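Local coordinates for hydrolase, isochorismatase family (Pseudomonas putida, PDB 4L07) that hydrolyses the amide of maleamate as a maleamate amidase, releasing maleate and ammonia, at the interface of chains A and B. Coordinates in Å, arbitrary orientation; residue numbers count along the deposited sequence, not the author numbering. Chains: chain A/B, Hydrolase, isochorismatase family.

The interface of chains A and B. Residues chain A 12, 188-190; chain B 82, 85-86.
B:Ser86 reaches across the interface to the C-terminal end of a helix in chain A: its hydroxyl OG donates to the backbone carbonyl O of A:Lys189 over 2.9 Å. The donor lies in the carbonyl plane on a lone pair, with a C=O...OG angle of 110°. Held beside its own backbone N (chi1 -61°), OG of B:Ser86 also meets the ring edge of A:Phe12 in plane, 3.3 Å from CD1 of A:Phe12; behind it, CB of B:Ser86 packs 3.7 Å from CE1 of the same ring. B:Trp82 crowds this carbonyl too, its NE1 2.9 Å from O of A:Lys189, but the N-H is directed to one side of the oxygen, making this a close contact and not a hydrogen bond. NE1 of B:Trp82 lies 3.6 Å from CD1 of A:Tyr190, the two rings offset and nearly parallel (about 17° between planes). CG of B:Lys85 packs against the main chain of A:Tyr190. In the second shell, CB of B:Ser86 sits 3.9 Å above one indole face, toward its rim, while CB of A:Lys189 lies over the centre of the A:Tyr190 ring. Replacing B:Trp82 by an alanine is likely to open a gap beside A:Tyr190 and leave B:Ser86 freer to turn. The patch joins A:Phe12, from a loop near the N-terminus, helix 176-189 and the following A:Tyr190 to helix 82-85 and B:Ser86; this two-fold symmetric contact between identical chains may contribute to the four-copy assembly.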
# COMPACT_ATOMS: atom_id res chain seq x y z
N PHE A 12 -15.20 21.16 -8.08
CA PHE A 12 -14.53 21.12 -6.78
C PHE A 12 -15.34 21.82 -5.69
O PHE A 12 -16.29 22.55 -5.98
CB PHE A 12 -13.15 21.77 -6.86
CG PHE A 12 -12.14 20.98 -7.67
CD1 PHE A 12 -11.74 19.71 -7.27
CD2 PHE A 12 -11.57 21.54 -8.81
CE1 PHE A 12 -10.80 19.00 -8.01
CE2 PHE A 12 -10.63 20.83 -9.55
CZ PHE A 12 -10.24 19.56 -9.15
N GLN A 188 -11.05 22.44 -1.51
CA GLN A 188 -11.45 22.26 -2.90
C GLN A 188 -11.56 20.79 -3.30
O GLN A 188 -12.53 20.39 -3.94
CB GLN A 188 -10.50 23.01 -3.85
CG GLN A 188 -10.59 24.53 -3.74
CD GLN A 188 -12.01 25.05 -3.91
OE1 GLN A 188 -12.45 25.93 -3.16
NE2 GLN A 188 -12.74 24.51 -4.88
N LYS A 189 -10.57 19.99 -2.89
CA LYS A 189 -10.38 18.66 -3.50
C LYS A 189 -10.52 17.45 -2.59
O LYS A 189 -10.82 16.35 -3.08
CB LYS A 189 -9.00 18.59 -4.18
CG LYS A 189 -8.75 19.69 -5.21
CD LYS A 189 -7.46 19.44 -5.97
CE LYS A 189 -7.15 20.59 -6.92
NZ LYS A 189 -5.83 20.43 -7.59
N TYR A 190 -10.29 17.62 -1.29
CA TYR A 190 -10.04 16.45 -0.43
C TYR A 190 -10.94 16.30 0.80
O TYR A 190 -11.26 15.18 1.18
CB TYR A 190 -8.57 16.39 -0.01
CG TYR A 190 -7.61 16.46 -1.18
CD1 TYR A 190 -7.65 15.51 -2.21
CD2 TYR A 190 -6.68 17.49 -1.27
CE1 TYR A 190 -6.77 15.59 -3.29
CE2 TYR A 190 -5.80 17.57 -2.34
CZ TYR A 190 -5.85 16.63 -3.34
OH TYR A 190 -4.98 16.72 -4.41
N TRP B 82 -13.60 10.49 -2.63
CA TRP B 82 -12.92 11.58 -3.34
C TRP B 82 -13.85 12.21 -4.34
O TRP B 82 -13.82 13.42 -4.55
CB TRP B 82 -11.62 11.12 -4.00
CG TRP B 82 -10.85 12.27 -4.61
CD1 TRP B 82 -10.47 13.47 -3.99
CD2 TRP B 82 -10.33 12.37 -5.97
NE1 TRP B 82 -9.78 14.27 -4.86
CE2 TRP B 82 -9.66 13.67 -6.07
CE3 TRP B 82 -10.35 11.54 -7.09
CZ2 TRP B 82 -9.04 14.10 -7.24
CZ3 TRP B 82 -9.73 11.98 -8.27
CH2 TRP B 82 -9.09 13.23 -8.34
N LYS B 85 -16.20 15.08 -3.03
CA LYS B 85 -15.54 16.39 -2.96
C LYS B 85 -15.22 16.94 -4.35
O LYS B 85 -15.51 18.10 -4.65
CB LYS B 85 -14.23 16.27 -2.16
CG LYS B 85 -14.32 16.77 -0.74
CD LYS B 85 -14.17 18.28 -0.72
CE LYS B 85 -14.94 18.86 0.44
NZ LYS B 85 -14.94 20.34 0.37
N SER B 86 -14.66 16.08 -5.20
CA SER B 86 -14.21 16.51 -6.51
C SER B 86 -15.06 15.78 -7.52
O SER B 86 -14.62 14.87 -8.20
CB SER B 86 -12.75 16.12 -6.73
OG SER B 86 -11.88 16.72 -5.80